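Local structure of neural-cadherin (Drosophila melanogaster, 3UBF) at residues 11-16 with 57-62. The protein mediates calcium-dependent, preferentially homophilic cell-cell adhesion; this chain holds three consecutive cadherin domains (EC1-3) of its long ectodomain. Residues are numbered along the deposited sequence; the frame is centred on the assembly and turned at random.
Sequences FTEADG and KWDYEE. With CA (calcium ion), chain T; ZN (zinc ion), chain B; ZN (zinc ion), chain H.
Glu13 stretches toward Tyr60 and the calcium ion with CG anti to the backbone N (chi1 178°) and an extended chain beyond it, while in Trp58 chi1 (-68°) sets CG anti to the carbonyl carbon, where it meets Gly16. One carboxylate oxygen does double duty: Glu13 OE2 binds the calcium ion at 2.4 Å and accepts from Tyr60 N at 2.8 Å, met on the anti side, 29° out of the carboxylate plane, which would help fix its rotation. Glu61 bridges two metals, OE1 on the calcium ion at 2.3 Å and OE2 on a zinc ion. Asp59 OD2 holds a second zinc ion, and Asp59 OD1 lies a longer 3.0 Å from the calcium ion. So many carboxylates so close would probably repel one another without the cations. Farther from the metals, Trp58 N donates to Gly16 O over 2.7 Å, and a water bridges Glu13 O and Trp58 O. Gly16 CA lies over one indole face, a CH-pi contact 3.9 Å from the centroid of the Trp58 five-membered ring. Phe11 CB meets the indole edge at Trp58 CZ3, 3.7 Å away. An alanine in place of Trp58 would probably leave Trp43 O without the NE1 donor and open a gap between Gly16 CA, Phe11 CB and Ile94. Asp138 joins this cadherin interdomain calcium site and shares the zinc ion of Asp59. Strand 3-12 pairs with strand 88-97, whose Ile94 packs on Phe11 and Trp58 together with Val23 of strand 22-25; residues 57-62 lie in the loop between strands 51-54 and 68-76, beside the end of strand 3-12.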
loop_
_atom_site.group_PDB
_atom_site.type_symbol
_atom_site.label_atom_id
_atom_site.label_comp_id
_atom_site.label_asym_id
_atom_site.label_seq_id
_atom_site.Cartn_x
_atom_site.Cartn_y
_atom_site.Cartn_z
ATOM N N PHE A 11 -7.431 11.352 -22.400
ATOM C CA PHE A 11 -7.330 12.277 -21.281
ATOM C C PHE A 11 -7.452 11.532 -19.958
ATOM O O PHE A 11 -7.998 10.436 -19.892
ATOM C CB PHE A 11 -8.384 13.386 -21.380
ATOM C CG PHE A 11 -8.080 14.401 -22.429
ATOM C CD1 PHE A 11 -8.769 14.392 -23.637
ATOM C CD2 PHE A 11 -7.068 15.339 -22.234
ATOM C CE1 PHE A 11 -8.473 15.312 -24.631
ATOM C CE2 PHE A 11 -6.757 16.276 -23.234
ATOM C CZ PHE A 11 -7.462 16.258 -24.434
ATOM N N THR A 12 -6.919 12.119 -18.899
ATOM C CA THR A 12 -7.026 11.486 -17.603
ATOM C C THR A 12 -8.379 11.839 -17.015
ATOM O O THR A 12 -9.058 12.728 -17.504
ATOM C CB THR A 12 -5.906 11.922 -16.663
ATOM O OG1 THR A 12 -6.059 13.310 -16.365
ATOM C CG2 THR A 12 -4.537 11.668 -17.303
ATOM N N GLU A 13 -8.777 11.119 -15.980
ATOM C CA GLU A 13 -9.945 11.470 -15.190
ATOM C C GLU A 13 -9.852 12.928 -14.738
ATOM O O GLU A 13 -10.818 13.682 -14.865
ATOM C CB GLU A 13 -10.038 10.520 -13.997
ATOM C CG GLU A 13 -11.168 10.793 -13.056
ATOM C CD GLU A 13 -11.318 9.711 -12.014
ATOM O OE1 GLU A 13 -10.371 9.446 -11.228
ATOM O OE2 GLU A 13 -12.416 9.126 -11.977
ATOM N N ALA A 14 -8.677 13.322 -14.252
ATOM C CA ALA A 14 -8.445 14.654 -13.712
ATOM C C ALA A 14 -8.557 15.768 -14.751
ATOM O O ALA A 14 -8.999 16.868 -14.419
ATOM C CB ALA A 14 -7.097 14.717 -13.028
ATOM N N ASP A 15 -8.160 15.509 -15.996
ATOM C CA ASP A 15 -8.342 16.511 -17.055
ATOM C C ASP A 15 -9.800 16.966 -17.153
ATOM O O ASP A 15 -10.082 18.032 -17.701
ATOM C CB ASP A 15 -7.901 15.989 -18.432
ATOM C CG ASP A 15 -6.426 15.661 -18.499
ATOM O OD1 ASP A 15 -5.610 16.338 -17.837
ATOM O OD2 ASP A 15 -6.078 14.714 -19.230
ATOM N N GLY A 16 -10.723 16.158 -16.644
ATOM C CA GLY A 16 -12.136 16.513 -16.675
ATOM C C GLY A 16 -12.758 16.769 -15.313
ATOM O O GLY A 16 -13.911 16.408 -15.098
ATOM N N LYS A 57 -18.341 16.486 -14.034
ATOM C CA LYS A 57 -16.992 16.120 -13.590
ATOM C C LYS A 57 -16.701 14.638 -13.876
ATOM O O LYS A 57 -17.395 13.747 -13.375
ATOM C CB LYS A 57 -16.841 16.452 -12.091
ATOM C CG LYS A 57 -15.672 15.802 -11.354
ATOM C CD LYS A 57 -15.353 16.550 -10.053
ATOM C CE LYS A 57 -14.161 15.936 -9.313
ATOM N NZ LYS A 57 -13.568 16.901 -8.324
ATOM N N TRP A 58 -15.689 14.388 -14.698
ATOM C CA TRP A 58 -15.363 13.033 -15.132
ATOM C C TRP A 58 -15.092 12.076 -13.979
ATOM O O TRP A 58 -14.359 12.400 -13.039
ATOM C CB TRP A 58 -14.175 13.060 -16.088
ATOM C CG TRP A 58 -14.529 13.706 -17.382
ATOM C CD1 TRP A 58 -15.733 14.254 -17.724
ATOM C CD2 TRP A 58 -13.667 13.894 -18.508
ATOM N NE1 TRP A 58 -15.673 14.760 -18.994
ATOM C CE2 TRP A 58 -14.415 14.562 -19.496
ATOM C CE3 TRP A 58 -12.333 13.562 -18.777
ATOM C CZ2 TRP A 58 -13.875 14.904 -20.738
ATOM C CZ3 TRP A 58 -11.800 13.906 -20.011
ATOM C CH2 TRP A 58 -12.571 14.569 -20.977
ATOM N N ASP A 59 -15.706 10.902 -14.060
ATOM C CA ASP A 59 -15.537 9.864 -13.062
ATOM C C ASP A 59 -15.410 8.532 -13.796
ATOM O O ASP A 59 -16.384 7.964 -14.282
ATOM C CB ASP A 59 -16.711 9.885 -12.100
ATOM C CG ASP A 59 -16.549 8.925 -10.950
ATOM O OD1 ASP A 59 -15.533 8.188 -10.893
ATOM O OD2 ASP A 59 -17.455 8.909 -10.091
ATOM N N TYR A 60 -14.167 8.077 -13.897
ATOM C CA TYR A 60 -13.783 6.871 -14.626
ATOM C C TYR A 60 -14.602 5.643 -14.224
ATOM O O TYR A 60 -15.017 4.858 -15.078
ATOM C CB TYR A 60 -12.295 6.629 -14.386
ATOM C CG TYR A 60 -11.738 5.369 -14.988
ATOM C CD1 TYR A 60 -11.185 5.372 -16.266
ATOM C CD2 TYR A 60 -11.719 4.176 -14.259
ATOM C CE1 TYR A 60 -10.647 4.228 -16.809
ATOM C CE2 TYR A 60 -11.188 3.026 -14.796
ATOM C CZ TYR A 60 -10.650 3.057 -16.075
ATOM O OH TYR A 60 -10.131 1.904 -16.620
ATOM N N GLU A 61 -14.815 5.487 -12.920
ATOM C CA GLU A 61 -15.571 4.368 -12.364
ATOM C C GLU A 61 -17.012 4.377 -12.852
ATOM O O GLU A 61 -17.629 3.320 -12.979
ATOM C CB GLU A 61 -15.538 4.401 -10.829
ATOM C CG GLU A 61 -14.200 4.000 -10.201
ATOM C CD GLU A 61 -13.092 5.038 -10.372
ATOM O OE1 GLU A 61 -13.314 6.122 -10.957
ATOM O OE2 GLU A 61 -11.975 4.774 -9.912
ATOM N N GLU A 62 -17.535 5.573 -13.126
ATOM C CA GLU A 62 -18.912 5.735 -13.591
ATOM C C GLU A 62 -19.107 5.520 -15.102
ATOM O O GLU A 62 -20.248 5.424 -15.571
ATOM C CB GLU A 62 -19.495 7.079 -13.128
ATOM C CG GLU A 62 -20.003 7.023 -11.684
ATOM C CD GLU A 62 -20.470 8.368 -11.127
ATOM O OE1 GLU A 62 -20.979 9.226 -11.896
ATOM O OE2 GLU A 62 -20.341 8.553 -9.893
HETATM CA CA CA T . -12.740 8.052 -9.916
HETATM ZN ZN ZN B . -10.376 5.806 -10.034
HETATM ZN ZN ZN H . -16.728 8.100 -8.256
HETATM O O HOH W 1 -12.570 14.355 -12.617
HETATM O O HOH W 2 -10.334 7.340 -9.706
HETATM O O HOH W 3 -15.904 9.715 -7.168
HETATM O O HOH W 4 -17.517 6.540 -8.641
HETATM O O HOH W 5 -12.961 10.237 -9.310
#